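Local coordinates for DSBA-like thioredoxin domain-containing protein (Pseudomonas aeruginosa PAO1, PDB 5HFI), which acts as a cytosolic disulfide reductase of the thioredoxin superfamily and forms a mixed disulfide with glutathione, at residues L12-C17 with F93-P98; A28-V33 with D204-F209; A113-R118 with A141-G146; W19-S24 with G74-K79; R39-G44 with A166-L171. One frame throughout, in Å; residues are numbered along the deposited sequence. Where two conformers were deposited one is given.

Contact 1: L12-C17 with F93-P98; sequences LYDPLC and FDSAPP. With GSH (glutathione), chain B.
L16 and S95, with CA atoms 6.3 Å apart, mark the closest backbone approach, where the type I turn D14-C17 at the end of strand 8-13 meets the loop leading into helix 96-109. The polar centre is D14. Its CG stands anti to the backbone N (chi1 -172°), and OD1 receives the hydroxyl of S95 OG at 2.7 Å on its syn lone pair. The same oxygen takes L16 N at 3.0 Å from the anti side, closing an Asx turn. OD2 accepts from M45 N and S95 OG is also bonded to M46 N, so this buried carboxylate-hydroxyl pair is well supplied with partners. Leucine suits position 16 because its branches grip the other loop differently: CD1 lies 3.5 Å from D94 N, whereas CD2 sits 4.1 Å above the F93 ring, toward its rim. P15, whose fixed phi fits the turn, crosses P98 at about a right angle, with CG 3.9 Å from P98 CB. C17 N bonds back to D14 O, closing the turn, and C17 SG is joined to glutathione SG2 at 2.0 Å. C17 occupies the N-cap position before helix 18-22, the place of the first cysteine in a thioredoxin-type CxxC active site.

Contact 2: A28-V33 with D204-F209; sequences AAACEV and DDWRAF
R207 reaches from helix 203-215 to E32, just past the end of helix 24-30, and grips one carboxylate oxygen with two nitrogens. NH2 lies 3.0 Å and NE 3.1 Å from E32 OE1; both come from the same face of the carboxylate, and the bonds are rather bent. The two flat groups are nearly coplanar. The bend at chi3 (-66°) of R207 sets NE on the side of E32. The remaining terminal nitrogen, NH1, serves D204 OD2 at 2.9 Å, a straighter bond in the guanidinium plane, using the anti lone pair. E32 OE2 accepts from a water at 2.6 Å, which links weakly to R207 NH2. Below this network the two helices of the thioredoxin fold pack together, both reaching L9 of strand 8-13: A30 CB approaches W206 NE1 at 3.8 Å, at the edge of the indole. Small alanines suit this side of helix 24-30, since they let the indole edge and the arginine come close. A29 CB lies over one face of the guanidinium, 3.8 Å from R207 NH2. V33 CG2 touches R207 CG at 3.8 Å, the two side chains running past each other in opposite directions.

Contact 3: A113-R118 with A141-G146; sequences AAMLAR and AELGLG
M115 and L143 form the tight part of this contact between helix 112-124 and the end of helix 133-142: M115 CE touches L143 CD1 at 3.5 Å. M115 is bent at chi2 and chi3, the latter (42°) placing CE against the leucine. A flexible, unbranched methionine suits this buried position, where it also packs on V102 and A105 of helix 96-109. L143 CD2 gives the loose edge of the apolar patch, 4.4 Å from R118 CG. Outward lies the polar side. R118 is bent at chi2 (67°), which places CD; its NE and NH2 meet E142 OE1 side-on, each 3.1 Å away and in the guanidinium plane. A weak third bond joins NH2 to E142 OE2. The guanidinium and carboxylate planes are 45° apart, so both donors approach OE1 out of the carboxylate plane. R118 NH1 forms a further salt bridge, with E126. G144, whose positive phi suits glycine, is the C-prime residue of the Schellman motif ending helix 133-142. One arginine shared by two carboxylates implies charge pairing at the surface, probably softened by solvent, with a small apolar contact on its inner side, where M115 is buried.

Contact 4: W19-S24 with G74-K79; sequences WCYGAS and GQPFGK. With GSH (glutathione), chain B.
Y21, with CG anti to the backbone N (chi1 178°), points its ring from helix 18-22 toward the loop 74-79, where F77 turns its own CG beside the backbone N (chi1 -65°). The rings meet edge-to-face, centroids 5.3 Å apart and planes at 85°, the tyrosine giving its edge to the phenylalanine face. Y21 CD2 comes to 3.7 Å from F77 CZ. At the far end of the ring, OH donates to P76 O at 2.6 Å, on a lone pair in the carbonyl plane. Tyrosine suits the place because one flat group supplies both the aromatic edge and the donor. Without a side chain, G22 lets Q75 CG within 3.9 Å of its CA. Y124 of helix 112-124 stacks on Y21. W19, nearer the helix start, turns to the ligand instead: glutathione CA1 lies over one face of its indole, toward the rim, 3.6 Å from W19 CG. The same helix also bears C20 of the thioredoxin-type CxxC site, and W19 lines the glutathione pocket.

Contact 5: R39-G44 with A166-L171; sequences RLHGGG and ADSRRL
H41 has L171 CD2 over one face of its imidazole, a CH-pi contact in which the methyl sits 4.0 Å above the ring centre, 2° off the normal. At the ring edge lies a water, 3.0 Å from H41 ND1, which donates to D167 OD1 and S168 OG; the other ring nitrogen, NE2, is hydrogen-bonded to H10 ND1. The second flat group, the R169 guanidinium, turns its edge to the glycine run: NH2 meets G44 O at 2.8 Å in plane and on a lone pair, and NE meets G43 O at 2.8 Å, tilted out of plane. R169 stays extended from CG to NE, and NH2 is also bonded to T47 OG1. Here helix 159-174 crosses strand 37-42, an outer strand of the thioredoxin-fold sheet, the segment axes passing 7.5 Å apart at 97°. Glycines suit this crossing: G43 CA comes to 5.3 Å from S168 CA, and G44 has positive phi and, bare of side chain, leaves its flank to R169. Serine is small enough to lie between: S168 OG stands 2.8 Å from G42 O, while H164 O is a second possible acceptor for its proton.

Along the chain, contact 4 is nested inside the loop of contact 1, while contact 3 lies inside those of contacts 2 and 5. Contacts 1 and 5, with centres 11 Å apart, share the sheet: strands 8-13 and 37-42 are neighbours, joined by backbone bonds of Y13 to H41 and G43. Contacts 1 and 4, 14 Å apart, hold the CxxC cysteines and both touch glutathione. Contact 3, 15 Å from contact 1, belongs to the helices inserted between strand 37-42 and helix 159-174, as in DsbA relatives; its L116 packs on Y13 and P15. Contact 2, 23 Å from contact 1, joins helix 24-30 to C-terminal helix 203-215. The active-site turn is therefore held between thioredoxin core and helical insertion.

Contact 1: L12-C17 with F93-P98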
# COMPACT_ATOMS: atom_id res chain seq x y z
N LEU A 12 0.24 3.79 -7.56
CA LEU A 12 -0.48 4.70 -6.68
C LEU A 12 -1.34 3.88 -5.72
O LEU A 12 -2.23 3.15 -6.16
CB LEU A 12 -1.34 5.67 -7.48
CG LEU A 12 -0.62 6.84 -8.15
CD1 LEU A 12 -1.40 7.31 -9.37
CD2 LEU A 12 -0.45 7.98 -7.16
N TYR A 13 -1.07 4.01 -4.42
CA TYR A 13 -1.66 3.14 -3.42
C TYR A 13 -2.10 3.97 -2.22
O TYR A 13 -1.77 5.15 -2.08
CB TYR A 13 -0.66 2.08 -2.96
CG TYR A 13 0.42 2.66 -2.08
CD1 TYR A 13 0.32 2.62 -0.69
CD2 TYR A 13 1.53 3.29 -2.63
CE1 TYR A 13 1.29 3.17 0.12
CE2 TYR A 13 2.51 3.84 -1.83
CZ TYR A 13 2.38 3.78 -0.46
OH TYR A 13 3.35 4.33 0.35
N ASP A 14 -2.84 3.31 -1.32
CA ASP A 14 -3.02 3.80 0.03
C ASP A 14 -3.05 2.60 0.96
O ASP A 14 -3.75 1.62 0.66
CB ASP A 14 -4.29 4.63 0.21
CG ASP A 14 -4.34 5.30 1.56
OD1 ASP A 14 -4.89 4.69 2.50
OD2 ASP A 14 -3.81 6.42 1.67
N PRO A 15 -2.33 2.65 2.08
CA PRO A 15 -2.27 1.47 2.95
C PRO A 15 -3.61 1.04 3.52
O PRO A 15 -3.76 -0.14 3.88
CB PRO A 15 -1.30 1.89 4.07
CG PRO A 15 -0.60 3.11 3.55
CD PRO A 15 -1.54 3.77 2.60
N LEU A 16 -4.60 1.93 3.61
CA LEU A 16 -5.90 1.59 4.17
C LEU A 16 -6.95 1.32 3.09
O LEU A 16 -8.14 1.23 3.41
CB LEU A 16 -6.38 2.69 5.11
CG LEU A 16 -5.56 2.78 6.41
CD1 LEU A 16 -5.74 4.12 7.09
CD2 LEU A 16 -5.95 1.66 7.35
N CYS A 17 -6.53 1.21 1.84
CA CYS A 17 -7.43 0.88 0.74
C CYS A 17 -7.51 -0.63 0.60
O CYS A 17 -6.49 -1.29 0.34
CB CYS A 17 -6.95 1.53 -0.56
SG CYS A 17 -7.88 1.00 -2.02
N PHE A 93 -8.34 5.33 11.60
CA PHE A 93 -7.86 5.01 10.26
C PHE A 93 -7.22 6.27 9.69
O PHE A 93 -7.91 7.14 9.16
CB PHE A 93 -8.99 4.48 9.39
CG PHE A 93 -9.29 3.02 9.59
CD1 PHE A 93 -8.98 2.40 10.79
CD2 PHE A 93 -9.87 2.27 8.58
CE1 PHE A 93 -9.24 1.06 10.98
CE2 PHE A 93 -10.14 0.93 8.77
CZ PHE A 93 -9.83 0.32 9.97
N ASP A 94 -5.90 6.35 9.82
CA ASP A 94 -5.11 7.49 9.38
C ASP A 94 -4.07 6.98 8.39
O ASP A 94 -3.21 6.17 8.75
CB ASP A 94 -4.43 8.16 10.58
CG ASP A 94 -3.77 9.49 10.24
OD1 ASP A 94 -3.38 10.22 11.18
OD2 ASP A 94 -3.64 9.80 9.03
N SER A 95 -4.15 7.46 7.15
CA SER A 95 -3.24 6.97 6.11
C SER A 95 -1.84 7.55 6.22
O SER A 95 -0.91 7.02 5.61
CB SER A 95 -3.81 7.28 4.73
OG SER A 95 -5.00 6.55 4.49
N ALA A 96 -1.67 8.63 7.00
CA ALA A 96 -0.38 9.32 7.00
C ALA A 96 0.71 8.51 7.71
O ALA A 96 1.79 8.33 7.11
CB ALA A 96 -0.53 10.72 7.60
N PRO A 97 0.53 8.02 8.93
CA PRO A 97 1.62 7.29 9.60
C PRO A 97 2.08 6.06 8.83
O PRO A 97 3.29 5.89 8.64
CB PRO A 97 1.03 6.93 10.97
CG PRO A 97 -0.01 7.98 11.21
CD PRO A 97 -0.61 8.24 9.85
N PRO A 98 1.18 5.19 8.35
CA PRO A 98 1.68 4.04 7.58
C PRO A 98 2.38 4.44 6.30
O PRO A 98 3.33 3.76 5.88
CB PRO A 98 0.41 3.22 7.28
CG PRO A 98 -0.72 4.09 7.57
CD PRO A 98 -0.27 5.05 8.61
N1 GSH B . -10.24 -1.35 -7.97
CA1 GSH B . -11.62 -1.50 -7.53
C1 GSH B . -12.48 -2.03 -8.67
O11 GSH B . -13.63 -1.56 -8.86
O12 GSH B . -12.04 -2.94 -9.42
CB1 GSH B . -12.15 -0.13 -7.09
CG1 GSH B . -11.00 0.65 -6.46
CD1 GSH B . -11.53 1.59 -5.38
OE1 GSH B . -12.69 1.86 -5.33
N2 GSH B . -10.62 2.15 -4.40
CA2 GSH B . -11.11 3.05 -3.37
C2 GSH B . -11.10 4.47 -3.94
O2 GSH B . -10.07 4.96 -4.28
CB2 GSH B . -10.21 2.98 -2.14
SG2 GSH B . -9.85 1.25 -1.68
N3 GSH B . -12.34 5.21 -4.09
CA3 GSH B . -12.33 6.55 -4.64
C3 GSH B . -11.60 7.49 -3.69
O31 GSH B . -10.72 8.28 -4.14
O32 GSH B . -11.87 7.49 -2.46

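Contact 2: A28-V33 with D204-F209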
# COMPACT_ATOMS: atom_id res chain seq x y z
N ALA A 28 3.81 -7.58 -5.52
CA ALA A 28 4.87 -8.55 -5.26
C ALA A 28 5.36 -9.19 -6.55
O ALA A 28 6.57 -9.36 -6.74
CB ALA A 28 4.36 -9.62 -4.28
N ALA A 29 4.44 -9.55 -7.44
CA ALA A 29 4.84 -10.14 -8.72
C ALA A 29 5.61 -9.14 -9.57
O ALA A 29 6.55 -9.52 -10.28
CB ALA A 29 3.61 -10.66 -9.46
N ALA A 30 5.21 -7.87 -9.53
CA ALA A 30 5.90 -6.85 -10.32
C ALA A 30 7.34 -6.67 -9.85
O ALA A 30 8.24 -6.46 -10.67
CB ALA A 30 5.15 -5.52 -10.25
N CYS A 31 7.58 -6.77 -8.55
CA CYS A 31 8.92 -6.60 -8.01
C CYS A 31 9.85 -7.76 -8.35
O CYS A 31 11.04 -7.69 -8.03
CB CYS A 31 8.86 -6.42 -6.49
SG CYS A 31 8.09 -4.87 -5.98
N GLU A 32 9.35 -8.81 -9.00
CA GLU A 32 10.16 -9.94 -9.42
C GLU A 32 10.55 -9.89 -10.89
O GLU A 32 11.29 -10.77 -11.35
CB GLU A 32 9.42 -11.25 -9.13
CG GLU A 32 9.04 -11.45 -7.68
CD GLU A 32 7.94 -12.48 -7.50
OE1 GLU A 32 7.51 -13.07 -8.52
OE2 GLU A 32 7.50 -12.69 -6.35
N VAL A 33 10.08 -8.89 -11.63
CA VAL A 33 10.35 -8.79 -13.06
C VAL A 33 11.71 -8.12 -13.24
O VAL A 33 11.88 -6.95 -12.91
CB VAL A 33 9.25 -8.01 -13.78
CG1 VAL A 33 9.70 -7.64 -15.19
CG2 VAL A 33 7.96 -8.82 -13.83
N ASP A 204 0.07 -14.25 -11.76
CA ASP A 204 0.90 -14.85 -12.81
C ASP A 204 0.61 -14.22 -14.17
O ASP A 204 1.53 -13.98 -14.95
CB ASP A 204 0.67 -16.36 -12.86
CG ASP A 204 1.17 -17.07 -11.61
OD1 ASP A 204 0.50 -18.02 -11.16
OD2 ASP A 204 2.23 -16.67 -11.09
N ASP A 205 -0.67 -13.98 -14.47
CA ASP A 205 -1.03 -13.20 -15.66
C ASP A 205 -0.35 -11.84 -15.64
O ASP A 205 0.20 -11.38 -16.65
CB ASP A 205 -2.54 -13.03 -15.75
CG ASP A 205 -3.25 -14.19 -16.40
OD1 ASP A 205 -2.64 -15.28 -16.53
OD2 ASP A 205 -4.43 -14.03 -16.78
N TRP A 206 -0.39 -11.18 -14.48
CA TRP A 206 0.18 -9.84 -14.34
C TRP A 206 1.68 -9.84 -14.59
O TRP A 206 2.20 -8.98 -15.31
CB TRP A 206 -0.16 -9.31 -12.95
CG TRP A 206 0.43 -7.99 -12.56
CD1 TRP A 206 1.46 -7.78 -11.68
CD2 TRP A 206 0.02 -6.69 -13.00
NE1 TRP A 206 1.71 -6.43 -11.56
CE2 TRP A 206 0.84 -5.74 -12.36
CE3 TRP A 206 -0.97 -6.23 -13.89
CZ2 TRP A 206 0.72 -4.37 -12.58
CZ3 TRP A 206 -1.09 -4.87 -14.10
CH2 TRP A 206 -0.25 -3.96 -13.45
N ARG A 207 2.40 -10.80 -14.00
CA ARG A 207 3.84 -10.89 -14.22
C ARG A 207 4.15 -11.11 -15.70
O ARG A 207 5.03 -10.45 -16.27
CB ARG A 207 4.43 -12.01 -13.37
CG ARG A 207 5.95 -12.00 -13.31
CD ARG A 207 6.49 -13.27 -12.66
NE ARG A 207 6.13 -13.37 -11.25
CZ ARG A 207 5.18 -14.17 -10.78
NH1 ARG A 207 4.49 -14.94 -11.61
NH2 ARG A 207 4.92 -14.21 -9.48
N ALA A 208 3.42 -12.03 -16.35
CA ALA A 208 3.65 -12.29 -17.77
C ALA A 208 3.32 -11.07 -18.61
O ALA A 208 4.01 -10.78 -19.60
CB ALA A 208 2.81 -13.49 -18.21
N PHE A 209 2.27 -10.33 -18.24
CA PHE A 209 1.94 -9.11 -18.97
C PHE A 209 3.08 -8.11 -18.91
O PHE A 209 3.45 -7.51 -19.92
CB PHE A 209 0.65 -8.51 -18.42
CG PHE A 209 0.31 -7.16 -19.00
CD1 PHE A 209 -0.35 -7.06 -20.21
CD2 PHE A 209 0.65 -6.00 -18.33
CE1 PHE A 209 -0.66 -5.83 -20.75
CE2 PHE A 209 0.34 -4.76 -18.86
CZ PHE A 209 -0.32 -4.68 -20.07
O HOH W 1 4.97 -13.29 -6.43

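Contact 3: A113-R118 with A141-G146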
# COMPACT_ATOMS: atom_id res chain seq x y z
N ALA A 113 8.27 -1.45 -0.68
CA ALA A 113 7.25 -2.42 -1.08
C ALA A 113 7.08 -3.51 -0.03
O ALA A 113 5.95 -3.93 0.26
CB ALA A 113 7.61 -3.03 -2.43
N ALA A 114 8.18 -3.98 0.56
CA ALA A 114 8.09 -4.98 1.61
C ALA A 114 7.40 -4.42 2.85
O ALA A 114 6.63 -5.13 3.51
CB ALA A 114 9.47 -5.52 1.96
N MET A 115 7.66 -3.16 3.17
CA MET A 115 7.02 -2.57 4.35
C MET A 115 5.53 -2.37 4.13
O MET A 115 4.72 -2.59 5.04
CB MET A 115 7.71 -1.25 4.71
CG MET A 115 6.89 -0.34 5.62
SD MET A 115 6.52 -1.03 7.25
CE MET A 115 8.06 -1.79 7.71
N LEU A 116 5.13 -1.95 2.92
CA LEU A 116 3.71 -1.82 2.61
C LEU A 116 2.99 -3.15 2.77
O LEU A 116 1.91 -3.21 3.37
CB LEU A 116 3.51 -1.26 1.20
CG LEU A 116 2.06 -1.20 0.70
CD1 LEU A 116 1.22 -0.27 1.57
CD2 LEU A 116 1.99 -0.78 -0.76
N ALA A 117 3.57 -4.23 2.23
CA ALA A 117 2.96 -5.55 2.36
C ALA A 117 2.85 -5.96 3.83
O ALA A 117 1.85 -6.56 4.24
CB ALA A 117 3.77 -6.58 1.58
N ARG A 118 3.87 -5.65 4.63
CA ARG A 118 3.83 -6.00 6.05
C ARG A 118 2.79 -5.17 6.79
O ARG A 118 2.09 -5.69 7.67
CB ARG A 118 5.21 -5.80 6.68
CG ARG A 118 5.28 -6.20 8.15
CD ARG A 118 5.12 -7.71 8.31
NE ARG A 118 4.97 -8.10 9.71
CZ ARG A 118 3.80 -8.22 10.33
NH1 ARG A 118 2.67 -7.98 9.68
NH2 ARG A 118 3.75 -8.59 11.60
N ALA A 141 11.16 -3.04 12.99
CA ALA A 141 12.12 -3.89 13.68
C ALA A 141 11.96 -5.36 13.30
O ALA A 141 12.94 -6.11 13.33
CB ALA A 141 11.99 -3.72 15.19
N GLU A 142 10.74 -5.78 12.94
CA GLU A 142 10.55 -7.14 12.44
C GLU A 142 11.29 -7.35 11.13
O GLU A 142 11.85 -8.43 10.88
CB GLU A 142 9.06 -7.44 12.25
CG GLU A 142 8.31 -7.76 13.52
CD GLU A 142 6.93 -8.33 13.25
OE1 GLU A 142 6.74 -8.92 12.16
OE2 GLU A 142 6.04 -8.21 14.12
N LEU A 143 11.31 -6.33 10.27
CA LEU A 143 12.01 -6.39 8.99
C LEU A 143 13.50 -6.10 9.13
O LEU A 143 14.19 -6.00 8.11
CB LEU A 143 11.38 -5.41 7.99
CG LEU A 143 9.90 -5.60 7.65
CD1 LEU A 143 9.52 -4.75 6.46
CD2 LEU A 143 9.57 -7.05 7.38
N GLY A 144 14.01 -5.97 10.34
CA GLY A 144 15.43 -5.76 10.53
C GLY A 144 15.88 -4.34 10.29
O GLY A 144 16.96 -4.12 9.73
N LEU A 145 15.07 -3.35 10.66
CA LEU A 145 15.44 -1.94 10.54
C LEU A 145 15.53 -1.24 11.90
O LEU A 145 15.56 -0.01 11.94
CB LEU A 145 14.45 -1.20 9.63
CG LEU A 145 14.33 -1.36 8.10
CD1 LEU A 145 14.85 -2.70 7.56
CD2 LEU A 145 12.89 -1.12 7.63
N GLY A 146 15.61 -2.00 13.00
CA GLY A 146 15.55 -1.40 14.32
C GLY A 146 16.59 -0.33 14.59
O GLY A 146 16.39 0.54 15.44

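Contact 4: W19-S24 with G74-K79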
# COMPACT_ATOMS: atom_id res chain seq x y z
N TRP A 19 -8.77 -2.47 -1.72
CA TRP A 19 -8.43 -2.97 -3.05
C TRP A 19 -6.92 -2.94 -3.28
O TRP A 19 -6.41 -3.75 -4.06
CB TRP A 19 -9.17 -2.17 -4.12
CG TRP A 19 -10.59 -2.61 -4.25
CD1 TRP A 19 -11.70 -1.91 -3.88
CD2 TRP A 19 -11.04 -3.87 -4.75
NE1 TRP A 19 -12.83 -2.66 -4.15
CE2 TRP A 19 -12.45 -3.86 -4.68
CE3 TRP A 19 -10.40 -5.00 -5.27
CZ2 TRP A 19 -13.22 -4.94 -5.10
CZ3 TRP A 19 -11.17 -6.07 -5.68
CH2 TRP A 19 -12.57 -6.03 -5.60
N CYS A 20 -6.20 -2.03 -2.63
CA CYS A 20 -4.74 -2.08 -2.70
C CYS A 20 -4.22 -3.36 -2.04
O CYS A 20 -3.29 -3.99 -2.56
CB CYS A 20 -4.13 -0.85 -2.04
SG CYS A 20 -4.33 0.65 -3.02
N TYR A 21 -4.82 -3.75 -0.92
CA TYR A 21 -4.47 -5.03 -0.31
C TYR A 21 -4.82 -6.19 -1.23
O TYR A 21 -4.07 -7.16 -1.34
CB TYR A 21 -5.18 -5.17 1.04
CG TYR A 21 -4.93 -6.48 1.75
CD1 TYR A 21 -3.64 -6.90 2.05
CD2 TYR A 21 -5.99 -7.30 2.13
CE1 TYR A 21 -3.41 -8.09 2.71
CE2 TYR A 21 -5.77 -8.49 2.79
CZ TYR A 21 -4.47 -8.88 3.07
OH TYR A 21 -4.25 -10.08 3.73
N GLY A 22 -5.95 -6.08 -1.93
CA GLY A 22 -6.28 -7.08 -2.94
C GLY A 22 -5.27 -7.15 -4.06
O GLY A 22 -5.08 -8.21 -4.67
N ALA A 23 -4.58 -6.04 -4.33
CA ALA A 23 -3.56 -5.99 -5.36
C ALA A 23 -2.16 -6.25 -4.83
O ALA A 23 -1.19 -6.16 -5.59
CB ALA A 23 -3.59 -4.63 -6.07
N SER A 24 -2.01 -6.55 -3.54
CA SER A 24 -0.68 -6.83 -3.00
C SER A 24 0.05 -7.94 -3.77
O SER A 24 1.26 -7.80 -3.98
CB SER A 24 -0.78 -7.17 -1.51
OG SER A 24 0.50 -7.21 -0.91
N GLY A 74 -8.47 -13.86 -3.29
CA GLY A 74 -7.93 -14.84 -2.36
C GLY A 74 -7.14 -14.26 -1.21
O GLY A 74 -6.55 -15.02 -0.44
N GLN A 75 -7.11 -12.94 -1.07
CA GLN A 75 -6.36 -12.33 0.02
C GLN A 75 -7.04 -12.61 1.35
O GLN A 75 -8.27 -12.55 1.45
CB GLN A 75 -6.22 -10.82 -0.20
CG GLN A 75 -5.16 -10.43 -1.22
CD GLN A 75 -3.74 -10.63 -0.71
OE1 GLN A 75 -3.12 -9.71 -0.19
NE2 GLN A 75 -3.22 -11.85 -0.86
N PRO A 76 -6.28 -12.94 2.39
CA PRO A 76 -6.88 -13.32 3.67
C PRO A 76 -7.18 -12.14 4.58
O PRO A 76 -6.47 -11.14 4.62
CB PRO A 76 -5.80 -14.21 4.29
CG PRO A 76 -4.52 -13.62 3.79
CD PRO A 76 -4.82 -13.13 2.39
N PHE A 77 -8.27 -12.29 5.34
CA PHE A 77 -8.67 -11.33 6.35
C PHE A 77 -8.83 -12.07 7.67
O PHE A 77 -9.48 -13.13 7.72
CB PHE A 77 -9.96 -10.61 5.96
CG PHE A 77 -9.83 -9.75 4.74
CD1 PHE A 77 -9.67 -8.38 4.85
CD2 PHE A 77 -9.88 -10.30 3.46
CE1 PHE A 77 -9.56 -7.57 3.73
CE2 PHE A 77 -9.76 -9.51 2.34
CZ PHE A 77 -9.60 -8.14 2.47
N GLY A 78 -8.25 -11.53 8.74
CA GLY A 78 -8.17 -12.23 10.01
C GLY A 78 -9.28 -11.87 10.98
O GLY A 78 -9.91 -10.82 10.88
N LYS A 79 -9.51 -12.77 11.93
CA LYS A 79 -10.54 -12.55 12.94
C LYS A 79 -10.21 -11.35 13.83
O LYS A 79 -11.12 -10.65 14.29
CB LYS A 79 -10.73 -13.80 13.79
CG LYS A 79 -9.49 -14.23 14.57
CD LYS A 79 -9.79 -15.42 15.47
CE LYS A 79 -8.54 -15.88 16.21
NZ LYS A 79 -7.50 -16.40 15.27
N1 GSH B . -10.24 -1.35 -7.97
CA1 GSH B . -11.62 -1.50 -7.53
C1 GSH B . -12.48 -2.03 -8.67
O11 GSH B . -13.63 -1.56 -8.86
O12 GSH B . -12.04 -2.94 -9.42
CB1 GSH B . -12.15 -0.13 -7.09
CG1 GSH B . -11.00 0.65 -6.46
CD1 GSH B . -11.53 1.59 -5.38
OE1 GSH B . -12.69 1.86 -5.33
N2 GSH B . -10.62 2.15 -4.40
CA2 GSH B . -11.11 3.05 -3.37
C2 GSH B . -11.10 4.47 -3.94
O2 GSH B . -10.07 4.96 -4.28
CB2 GSH B . -10.21 2.98 -2.14
SG2 GSH B . -9.85 1.25 -1.68
N3 GSH B . -12.34 5.21 -4.09
CA3 GSH B . -12.33 6.55 -4.64
C3 GSH B . -11.60 7.49 -3.69
O31 GSH B . -10.72 8.28 -4.14
O32 GSH B . -11.87 7.49 -2.46

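Contact 5: R39-G44 with A166-L171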
# COMPACT_ATOMS: atom_id res chain seq x y z
N ARG A 39 8.04 2.08 -8.67
CA ARG A 39 7.99 3.25 -7.80
C ARG A 39 6.65 3.28 -7.06
O ARG A 39 5.60 3.11 -7.68
CB ARG A 39 8.15 4.54 -8.59
CG ARG A 39 9.28 4.54 -9.59
CD ARG A 39 10.59 4.98 -8.99
NE ARG A 39 11.59 5.18 -10.03
CZ ARG A 39 11.90 6.37 -10.54
NH1 ARG A 39 11.30 7.46 -10.10
NH2 ARG A 39 12.82 6.46 -11.49
N LEU A 40 6.70 3.54 -5.76
CA LEU A 40 5.50 3.63 -4.94
C LEU A 40 5.10 5.09 -4.75
O LEU A 40 5.94 5.95 -4.50
CB LEU A 40 5.72 2.97 -3.57
CG LEU A 40 5.39 1.48 -3.41
CD1 LEU A 40 5.95 0.63 -4.54
CD2 LEU A 40 5.89 0.97 -2.07
N HIS A 41 3.80 5.35 -4.88
CA HIS A 41 3.24 6.70 -4.70
C HIS A 41 2.04 6.61 -3.76
O HIS A 41 0.96 6.18 -4.17
CB HIS A 41 2.82 7.31 -6.03
CG HIS A 41 3.88 7.28 -7.08
ND1 HIS A 41 4.76 8.32 -7.28
CD2 HIS A 41 4.19 6.34 -8.01
CE1 HIS A 41 5.57 8.02 -8.28
NE2 HIS A 41 5.25 6.83 -8.73
N GLY A 42 2.24 7.02 -2.51
CA GLY A 42 1.14 7.05 -1.56
C GLY A 42 0.27 8.27 -1.79
O GLY A 42 0.76 9.40 -1.83
N GLY A 43 -1.04 8.05 -1.93
CA GLY A 43 -1.96 9.11 -2.27
C GLY A 43 -2.63 9.81 -1.11
O GLY A 43 -3.26 10.85 -1.31
N GLY A 44 -2.52 9.26 0.10
CA GLY A 44 -3.13 9.88 1.26
C GLY A 44 -4.65 9.86 1.22
O GLY A 44 -5.29 10.92 1.23
N ALA A 166 1.50 15.45 -2.11
CA ALA A 166 1.23 16.42 -3.16
C ALA A 166 1.71 15.91 -4.51
O ALA A 166 1.02 16.05 -5.52
CB ALA A 166 1.90 17.76 -2.83
N ASP A 167 2.90 15.30 -4.54
CA ASP A 167 3.41 14.70 -5.77
C ASP A 167 2.49 13.60 -6.27
O ASP A 167 2.19 13.54 -7.47
CB ASP A 167 4.82 14.16 -5.52
CG ASP A 167 5.54 13.79 -6.80
OD1 ASP A 167 5.71 12.58 -7.06
OD2 ASP A 167 5.95 14.71 -7.54
N SER A 168 2.02 12.73 -5.38
CA SER A 168 1.16 11.63 -5.79
C SER A 168 -0.17 12.14 -6.34
O SER A 168 -0.67 11.63 -7.35
CB SER A 168 0.90 10.68 -4.62
OG SER A 168 2.11 10.08 -4.16
N ARG A 169 -0.76 13.15 -5.69
CA ARG A 169 -2.07 13.62 -6.13
C ARG A 169 -1.99 14.37 -7.45
O ARG A 169 -2.95 14.35 -8.23
CB ARG A 169 -2.69 14.49 -5.05
CG ARG A 169 -3.11 13.68 -3.85
CD ARG A 169 -3.07 14.48 -2.57
NE ARG A 169 -3.52 13.68 -1.44
CZ ARG A 169 -3.51 14.10 -0.18
NH1 ARG A 169 -3.06 15.31 0.12
NH2 ARG A 169 -3.94 13.30 0.79
N ARG A 170 -0.86 15.03 -7.73
CA ARG A 170 -0.69 15.66 -9.03
C ARG A 170 -0.53 14.62 -10.13
O ARG A 170 -1.02 14.82 -11.24
CB ARG A 170 0.50 16.61 -9.00
CG ARG A 170 0.26 17.82 -8.13
CD ARG A 170 1.45 18.74 -8.13
NE ARG A 170 1.14 19.95 -7.38
CZ ARG A 170 1.87 21.05 -7.44
NH1 ARG A 170 2.95 21.08 -8.21
NH2 ARG A 170 1.53 22.12 -6.72
N LEU A 171 0.15 13.51 -9.83
CA LEU A 171 0.21 12.40 -10.77
C LEU A 171 -1.17 11.82 -11.03
O LEU A 171 -1.56 11.60 -12.18
CB LEU A 171 1.17 11.33 -10.26
CG LEU A 171 1.34 10.10 -11.14
CD1 LEU A 171 1.87 10.50 -12.51
CD2 LEU A 171 2.26 9.09 -10.48
O HOH W 2 4.77 10.53 -5.30